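Local atomic coordinates of polyketide synthase associated protein 5 (Mycobacterium tuberculosis, PDB entry 1Q9J), a protein that probably transfers mycocerosyl groups from mycocerosic acid synthase onto phthiocerol, phthiodiolone and phenolphthiocerol, the last step in making their dimycocerosate esters. Residues His233-Leu247 and Ile294-Val308. Residues are numbered along the deposited sequence; the frame is centred on the assembly and turned at random.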
ATOM      1  N   HIS A 233       5.788  15.775 -21.763  1.00 95.87           N
ATOM      2  CA  HIS A 233       6.514  14.645 -22.321  1.00 98.09           C
ATOM      3  C   HIS A 233       5.571  13.454 -22.377  1.00 98.45           C
ATOM      4  O   HIS A 233       6.002  12.303 -22.474  1.00 98.96           O
ATOM      5  CB  HIS A 233       7.728  14.309 -21.453  1.00 99.46           C
ATOM      6  CG  HIS A 233       8.897  15.219 -21.670  1.00103.92           C
ATOM      7  ND1 HIS A 233       9.772  15.066 -22.722  1.00106.48           N
ATOM      8  CD2 HIS A 233       9.327  16.300 -20.976  1.00105.64           C
ATOM      9  CE1 HIS A 233      10.695  16.012 -22.666  1.00107.71           C
ATOM     10  NE2 HIS A 233      10.445  16.774 -21.617  1.00107.29           N
ATOM     11  N   ARG A 234       4.276  13.739 -22.318  1.00 99.25           N
ATOM     12  CA  ARG A 234       3.266  12.691 -22.350  1.00 99.55           C
ATOM     13  C   ARG A 234       3.637  11.650 -21.302  1.00 96.64           C
ATOM     14  O   ARG A 234       3.778  10.465 -21.609  1.00 96.49           O
ATOM     15  CB  ARG A 234       3.203  12.039 -23.738  1.00103.32           C
ATOM     16  CG  ARG A 234       3.050  13.023 -24.892  1.00106.07           C
ATOM     17  CD  ARG A 234       2.886  12.297 -26.218  1.00109.42           C
ATOM     18  NE  ARG A 234       3.121  13.185 -27.353  1.00111.67           N
ATOM     19  CZ  ARG A 234       2.923  12.848 -28.625  1.00113.13           C
ATOM     20  NH1 ARG A 234       2.478  11.632 -28.938  1.00112.91           N
ATOM     21  NH2 ARG A 234       3.172  13.731 -29.581  1.00114.28           N
ATOM     22  N   LEU A 235       3.816  12.119 -20.069  1.00 93.62           N
ATOM     23  CA  LEU A 235       4.164  11.267 -18.939  1.00 88.54           C
ATOM     24  C   LEU A 235       3.405  11.729 -17.706  1.00 86.85           C
ATOM     25  O   LEU A 235       2.597  12.656 -17.781  1.00 85.80           O
ATOM     26  CB  LEU A 235       5.671  11.314 -18.670  1.00 84.11           C
ATOM     27  CG  LEU A 235       6.538  10.685 -19.761  1.00 83.84           C
ATOM     28  CD1 LEU A 235       8.004  10.819 -19.394  1.00 85.82           C
ATOM     29  CD2 LEU A 235       6.169   9.226 -19.938  1.00 84.28           C
ATOM     30  N   SER A 236       3.677  11.075 -16.580  1.00 86.14           N
ATOM     31  CA  SER A 236       3.030  11.371 -15.300  1.00 83.20           C
ATOM     32  C   SER A 236       4.067  11.358 -14.184  1.00 80.00           C
ATOM     33  O   SER A 236       5.124  10.743 -14.324  1.00 76.89           O
ATOM     34  CB  SER A 236       1.992  10.301 -14.990  1.00 82.32           C
ATOM     35  OG  SER A 236       2.637   9.043 -14.890  1.00 82.06           O
ATOM     36  N   LEU A 237       3.753  12.024 -13.076  1.00 77.57           N
ATOM     37  CA  LEU A 237       4.652  12.079 -11.929  1.00 77.46           C
ATOM     38  C   LEU A 237       5.194  10.701 -11.590  1.00 77.45           C
ATOM     39  O   LEU A 237       6.406  10.498 -11.497  1.00 75.86           O
ATOM     40  CB  LEU A 237       3.923  12.638 -10.707  1.00 78.45           C
ATOM     41  CG  LEU A 237       3.824  14.158 -10.615  1.00 82.33           C
ATOM     42  CD1 LEU A 237       2.856  14.559  -9.507  1.00 83.53           C
ATOM     43  CD2 LEU A 237       5.214  14.719 -10.356  1.00 79.45           C
ATOM     44  N   ASN A 238       4.278   9.756 -11.406  1.00 76.24           N
ATOM     45  CA  ASN A 238       4.620   8.378 -11.066  1.00 73.18           C
ATOM     46  C   ASN A 238       5.592   7.785 -12.069  1.00 69.62           C
ATOM     47  O   ASN A 238       6.577   7.143 -11.694  1.00 65.22           O
ATOM     48  CB  ASN A 238       3.346   7.536 -11.026  1.00 76.06           C
ATOM     49  CG  ASN A 238       2.235   8.212 -10.244  1.00 82.79           C
ATOM     50  OD1 ASN A 238       2.285   8.297  -9.013  1.00 83.71           O
ATOM     51  ND2 ASN A 238       1.230   8.716 -10.959  1.00 85.17           N
ATOM     52  N   ALA A 239       5.298   7.998 -13.347  1.00 70.33           N
ATOM     53  CA  ALA A 239       6.130   7.480 -14.424  1.00 69.82           C
ATOM     54  C   ALA A 239       7.548   8.016 -14.311  1.00 69.23           C
ATOM     55  O   ALA A 239       8.520   7.257 -14.383  1.00 65.77           O
ATOM     56  CB  ALA A 239       5.534   7.857 -15.758  1.00 70.05           C
ATOM     57  N   VAL A 240       7.665   9.327 -14.137  1.00 67.60           N
ATOM     58  CA  VAL A 240       8.971   9.954 -14.009  1.00 66.37           C
ATOM     59  C   VAL A 240       9.639   9.464 -12.730  1.00 66.12           C
ATOM     60  O   VAL A 240      10.752   8.933 -12.759  1.00 65.93           O
ATOM     61  CB  VAL A 240       8.853  11.476 -13.931  1.00 65.50           C
ATOM     62  CG1 VAL A 240      10.227  12.101 -14.075  1.00 70.16           C
ATOM     63  CG2 VAL A 240       7.920  11.976 -15.005  1.00 67.82           C
ATOM     64  N   VAL A 241       8.942   9.652 -11.612  1.00 64.21           N
ATOM     65  CA  VAL A 241       9.436   9.237 -10.308  1.00 60.78           C
ATOM     66  C   VAL A 241      10.121   7.878 -10.366  1.00 58.76           C
ATOM     67  O   VAL A 241      11.177   7.685  -9.760  1.00 63.23           O
ATOM     68  CB  VAL A 241       8.299   9.161  -9.255  1.00 60.93           C
ATOM     69  CG1 VAL A 241       8.833   8.557  -7.959  1.00 59.96           C
ATOM     70  CG2 VAL A 241       7.744  10.555  -8.974  1.00 58.91           C
ATOM     71  N   ALA A 242       9.533   6.936 -11.093  1.00 52.89           N
ATOM     72  CA  ALA A 242      10.120   5.605 -11.184  1.00 53.45           C
ATOM     73  C   ALA A 242      11.473   5.670 -11.879  1.00 55.26           C
ATOM     74  O   ALA A 242      12.420   4.984 -11.489  1.00 50.53           O
ATOM     75  CB  ALA A 242       9.183   4.673 -11.943  1.00 55.14           C
ATOM     76  N   ALA A 243      11.544   6.486 -12.926  1.00 59.55           N
ATOM     77  CA  ALA A 243      12.780   6.666 -13.675  1.00 59.89           C
ATOM     78  C   ALA A 243      13.825   7.187 -12.685  1.00 60.38           C
ATOM     79  O   ALA A 243      14.899   6.603 -12.528  1.00 58.82           O
ATOM     80  CB  ALA A 243      12.567   7.664 -14.795  1.00 58.37           C
ATOM     81  N   ALA A 244      13.490   8.277 -12.004  1.00 59.13           N
ATOM     82  CA  ALA A 244      14.396   8.857 -11.024  1.00 63.44           C
ATOM     83  C   ALA A 244      14.882   7.788 -10.041  1.00 66.84           C
ATOM     84  O   ALA A 244      16.072   7.705  -9.725  1.00 72.40           O
ATOM     85  CB  ALA A 244      13.709   9.990 -10.269  1.00 60.98           C
ATOM     86  N   ILE A 245      13.962   6.971  -9.550  1.00 64.44           N
ATOM     87  CA  ILE A 245      14.313   5.911  -8.620  1.00 62.67           C
ATOM     88  C   ILE A 245      15.257   4.910  -9.288  1.00 65.17           C
ATOM     89  O   ILE A 245      16.311   4.581  -8.745  1.00 64.04           O
ATOM     90  CB  ILE A 245      13.035   5.185  -8.139  1.00 59.73           C
ATOM     91  CG1 ILE A 245      12.225   6.135  -7.282  1.00 54.98           C
ATOM     92  CG2 ILE A 245      13.380   3.922  -7.367  1.00 52.70           C
ATOM     93  CD1 ILE A 245      10.844   5.668  -7.026  1.00 56.88           C
ATOM     94  N   LEU A 246      14.877   4.432 -10.470  1.00 67.80           N
ATOM     95  CA  LEU A 246      15.684   3.455 -11.191  1.00 71.94           C
ATOM     96  C   LEU A 246      17.076   3.964 -11.577  1.00 73.87           C
ATOM     97  O   LEU A 246      18.051   3.206 -11.542  1.00 76.01           O
ATOM     98  CB  LEU A 246      14.930   2.965 -12.431  1.00 73.02           C
ATOM     99  CG  LEU A 246      13.788   1.989 -12.147  1.00 72.99           C
ATOM    100  CD1 LEU A 246      12.904   1.854 -13.365  1.00 73.05           C
ATOM    101  CD2 LEU A 246      14.369   0.637 -11.736  1.00 71.64           C
ATOM    102  N   LEU A 247      17.178   5.236 -11.948  1.00 71.49           N
ATOM    103  CA  LEU A 247      18.476   5.800 -12.306  1.00 70.79           C
ATOM    104  C   LEU A 247      19.380   5.726 -11.088  1.00 72.88           C
ATOM    105  O   LEU A 247      20.434   5.082 -11.117  1.00 73.62           O
ATOM    106  CB  LEU A 247      18.326   7.255 -12.748  1.00 66.52           C
ATOM    107  CG  LEU A 247      17.691   7.399 -14.127  1.00 62.82           C
ATOM    108  CD1 LEU A 247      17.551   8.855 -14.476  1.00 59.74           C
ATOM    109  CD2 LEU A 247      18.543   6.673 -15.147  1.00 59.28           C
ATOM    110  N   ILE A 294      19.803   0.565 -17.393  1.00104.31           N
ATOM    111  CA  ILE A 294      20.329   1.924 -17.369  1.00105.46           C
ATOM    112  C   ILE A 294      21.842   2.010 -17.589  1.00105.83           C
ATOM    113  O   ILE A 294      22.626   1.315 -16.942  1.00105.20           O
ATOM    114  CB  ILE A 294      19.972   2.617 -16.026  1.00105.00           C
ATOM    115  CG1 ILE A 294      18.461   2.564 -15.795  1.00103.82           C
ATOM    116  CG2 ILE A 294      20.435   4.062 -16.040  1.00104.50           C
ATOM    117  CD1 ILE A 294      18.022   3.166 -14.475  1.00103.71           C
ATOM    118  N   GLY A 295      22.230   2.872 -18.523  1.00107.44           N
ATOM    119  CA  GLY A 295      23.632   3.080 -18.820  1.00107.52           C
ATOM    120  C   GLY A 295      23.987   4.489 -18.386  1.00107.94           C
ATOM    121  O   GLY A 295      23.137   5.192 -17.835  1.00106.84           O
ATOM    122  N   PRO A 296      25.228   4.939 -18.615  1.00108.18           N
ATOM    123  CA  PRO A 296      25.633   6.291 -18.218  1.00107.59           C
ATOM    124  C   PRO A 296      24.969   7.392 -19.045  1.00107.51           C
ATOM    125  O   PRO A 296      25.006   8.566 -18.675  1.00104.76           O
ATOM    126  CB  PRO A 296      27.147   6.254 -18.392  1.00107.65           C
ATOM    127  CG  PRO A 296      27.326   5.305 -19.532  1.00108.63           C
ATOM    128  CD  PRO A 296      26.359   4.196 -19.198  1.00108.35           C
ATOM    129  N   ASN A 297      24.348   7.003 -20.156  1.00108.54           N
ATOM    130  CA  ASN A 297      23.680   7.960 -21.035  1.00109.64           C
ATOM    131  C   ASN A 297      22.159   7.859 -21.025  1.00109.47           C
ATOM    132  O   ASN A 297      21.474   8.746 -21.545  1.00110.75           O
ATOM    133  CB  ASN A 297      24.172   7.804 -22.475  1.00111.17           C
ATOM    134  CG  ASN A 297      25.540   8.412 -22.690  1.00112.10           C
ATOM    135  OD1 ASN A 297      25.782   9.565 -22.322  1.00110.01           O
ATOM    136  ND2 ASN A 297      26.443   7.648 -23.300  1.00112.79           N
ATOM    137  N   THR A 298      21.631   6.781 -20.450  1.00106.36           N
ATOM    138  CA  THR A 298      20.187   6.587 -20.391  1.00101.56           C
ATOM    139  C   THR A 298      19.464   7.865 -19.998  1.00100.70           C
ATOM    140  O   THR A 298      19.826   8.523 -19.021  1.00102.00           O
ATOM    141  CB  THR A 298      19.821   5.492 -19.404  1.00 99.47           C
ATOM    142  OG1 THR A 298      20.346   4.244 -19.871  1.00 97.80           O
ATOM    143  CG2 THR A 298      18.311   5.385 -19.277  1.00102.35           C
ATOM    144  N   ASP A 299      18.441   8.212 -20.769  1.00 98.48           N
ATOM    145  CA  ASP A 299      17.677   9.426 -20.523  1.00 97.71           C
ATOM    146  C   ASP A 299      16.392   9.188 -19.736  1.00 97.36           C
ATOM    147  O   ASP A 299      15.715   8.175 -19.909  1.00 96.71           O
ATOM    148  CB  ASP A 299      17.362  10.108 -21.856  1.00 96.96           C
ATOM    149  CG  ASP A 299      16.548  11.368 -21.688  1.00 97.67           C
ATOM    150  OD1 ASP A 299      15.321  11.307 -21.912  1.00 97.62           O
ATOM    151  OD2 ASP A 299      17.134  12.412 -21.326  1.00 96.84           O
ATOM    152  N   ILE A 300      16.068  10.137 -18.866  1.00 95.35           N
ATOM    153  CA  ILE A 300      14.876  10.063 -18.032  1.00 93.93           C
ATOM    154  C   ILE A 300      13.634   9.710 -18.831  1.00 93.12           C
ATOM    155  O   ILE A 300      13.059   8.638 -18.644  1.00 94.02           O
ATOM    156  CB  ILE A 300      14.663  11.403 -17.269  1.00 94.90           C
ATOM    157  CG1 ILE A 300      15.334  11.315 -15.898  1.00 95.28           C
ATOM    158  CG2 ILE A 300      13.186  11.730 -17.110  1.00 97.66           C
ATOM    159  CD1 ILE A 300      14.711  10.294 -14.979  1.00 91.15           C
ATOM    160  N   VAL A 301      13.224  10.605 -19.723  1.00 91.02           N
ATOM    161  CA  VAL A 301      12.041  10.373 -20.535  1.00 88.41           C
ATOM    162  C   VAL A 301      12.139   9.053 -21.294  1.00 87.20           C
ATOM    163  O   VAL A 301      11.165   8.318 -21.382  1.00 85.76           O
ATOM    164  CB  VAL A 301      11.829  11.516 -21.528  1.00 87.12           C
ATOM    165  CG1 VAL A 301      10.448  11.411 -22.147  1.00 87.83           C
ATOM    166  CG2 VAL A 301      12.003  12.843 -20.823  1.00 87.95           C
ATOM    167  N   ASP A 302      13.309   8.747 -21.835  1.00 88.22           N
ATOM    168  CA  ASP A 302      13.472   7.502 -22.567  1.00 90.64           C
ATOM    169  C   ASP A 302      13.057   6.322 -21.701  1.00 89.55           C
ATOM    170  O   ASP A 302      12.269   5.476 -22.124  1.00 90.94           O
ATOM    171  CB  ASP A 302      14.925   7.328 -23.019  1.00 96.56           C
ATOM    172  CG  ASP A 302      15.126   7.650 -24.496  1.00 99.79           C
ATOM    173  OD1 ASP A 302      14.902   8.816 -24.892  1.00101.93           O
ATOM    174  OD2 ASP A 302      15.514   6.729 -25.257  1.00 97.95           O
ATOM    175  N   LEU A 303      13.587   6.282 -20.482  1.00 89.03           N
ATOM    176  CA  LEU A 303      13.293   5.211 -19.521  1.00 82.78           C
ATOM    177  C   LEU A 303      11.824   5.256 -19.090  1.00 79.24           C
ATOM    178  O   LEU A 303      11.114   4.259 -19.170  1.00 77.82           O
ATOM    179  CB  LEU A 303      14.203   5.357 -18.292  1.00 80.00           C
ATOM    180  CG  LEU A 303      14.174   4.267 -17.231  1.00 78.51           C
ATOM    181  CD1 LEU A 303      14.645   2.963 -17.827  1.00 76.63           C
ATOM    182  CD2 LEU A 303      15.053   4.677 -16.062  1.00 79.16           C
ATOM    183  N   ALA A 304      11.383   6.425 -18.638  1.00 76.10           N
ATOM    184  CA  ALA A 304      10.013   6.612 -18.198  1.00 77.21           C
ATOM    185  C   ALA A 304       9.007   6.099 -19.224  1.00 80.29           C
ATOM    186  O   ALA A 304       8.106   5.323 -18.892  1.00 83.68           O
ATOM    187  CB  ALA A 304       9.759   8.080 -17.918  1.00 72.28           C
ATOM    188  N   SER A 305       9.166   6.531 -20.474  1.00 81.38           N
ATOM    189  CA  SER A 305       8.254   6.142 -21.555  1.00 77.74           C
ATOM    190  C   SER A 305       8.276   4.658 -21.874  1.00 75.35           C
ATOM    191  O   SER A 305       7.236   4.058 -22.155  1.00 71.65           O
ATOM    192  CB  SER A 305       8.567   6.937 -22.827  1.00 78.50           C
ATOM    193  OG  SER A 305       8.112   8.280 -22.696  1.00 77.06           O
ATOM    194  N   ASP A 306       9.462   4.064 -21.828  1.00 70.79           N
ATOM    195  CA  ASP A 306       9.576   2.650 -22.116  1.00 70.00           C
ATOM    196  C   ASP A 306       8.806   1.838 -21.073  1.00 71.74           C
ATOM    197  O   ASP A 306       8.111   0.871 -21.405  1.00 71.12           O
ATOM    198  CB  ASP A 306      11.043   2.238 -22.141  1.00 66.89           C
ATOM    199  CG  ASP A 306      11.227   0.815 -22.606  1.00 69.29           C
ATOM    200  OD1 ASP A 306      10.675   0.453 -23.672  1.00 70.66           O
ATOM    201  OD2 ASP A 306      11.925   0.051 -21.910  1.00 71.14           O
ATOM    202  N   ILE A 307       8.931   2.235 -19.810  1.00 71.14           N
ATOM    203  CA  ILE A 307       8.222   1.547 -18.740  1.00 69.87           C
ATOM    204  C   ILE A 307       6.723   1.622 -19.014  1.00 64.64           C
ATOM    205  O   ILE A 307       6.051   0.596 -19.150  1.00 60.71           O
ATOM    206  CB  ILE A 307       8.497   2.187 -17.357  1.00 74.23           C
ATOM    207  CG1 ILE A 307       9.996   2.194 -17.068  1.00 75.74           C
ATOM    208  CG2 ILE A 307       7.763   1.397 -16.258  1.00 76.77           C
ATOM    209  CD1 ILE A 307      10.361   2.773 -15.714  1.00 71.58           C
ATOM    210  N   VAL A 308       6.208   2.845 -19.097  1.00 58.10           N
ATOM    211  CA  VAL A 308       4.792   3.038 -19.344  1.00 55.32           C
ATOM    212  C   VAL A 308       4.290   2.253 -20.533  1.00 58.47           C
ATOM    213  O   VAL A 308       3.177   1.734 -20.513  1.00 62.18           O
ATOM    214  CB  VAL A 308       4.433   4.482 -19.639  1.00 52.63           C
ATOM    215  CG1 VAL A 308       2.950   4.560 -19.972  1.00 49.19           C
ATOM    216  CG2 VAL A 308       4.764   5.364 -18.472  1.00 47.43           C
TER
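Ile300 drops as a knob into a hole on helix 237-247 lined by Val240, Ala243, Ala244 and Leu247. From CB outward, the CG2 branch turns to CG1 of Val240, 4.3 Å away; on the other branch CG1 lies 3.6 Å from CD1 of Leu247, and the terminal CD1 touches both that Leu247 methyl and CB of Ala243. Small residues let the backbones close in here, with CA of Ala243 only 5.3 Å from CA of Ala304; the helix axes approach to 8.4 Å with their directions 118° apart. Leu247 holds CG beside its backbone N, anti to the carbonyl carbon (chi1 -73°), and from there CD1 goes to Ile300 and CD2 to Ile294, whose side chain it crosses at roughly a right angle. Leu246 and Ile307 meet tip to tip through their CD1 methyls, 3.6 Å apart.

Ahead of the helix, His233 and Leu235 meet the other helix at Val301, Ala304 and Ser305. Leu235 splits its branches, CD1 resting on CB of Ala304 (3.6 Å) and CG1 of Val301, CD2 beside OG of Ser305. His233 lays one ring face against CG2 of Val301 in a CH-pi contact, the methyl 3.9 Å from the ring centroid. No hydrogen bond links the segments; Ser236 and Asp299 each N-cap their own helix, taking the N-H of Ala239 and of Asp302.

OD1 of Asp299 also hydrogen-bonds the hydroxyl of Tyr417, whose ring meets His233. Beyond Leu246 and Ile307 lie strands 260-267 and 285-292, so the crossed helices pack on the six-stranded mixed sheet, while Val308 borders Arg312, probably important for recognising the synthase's carrier domain.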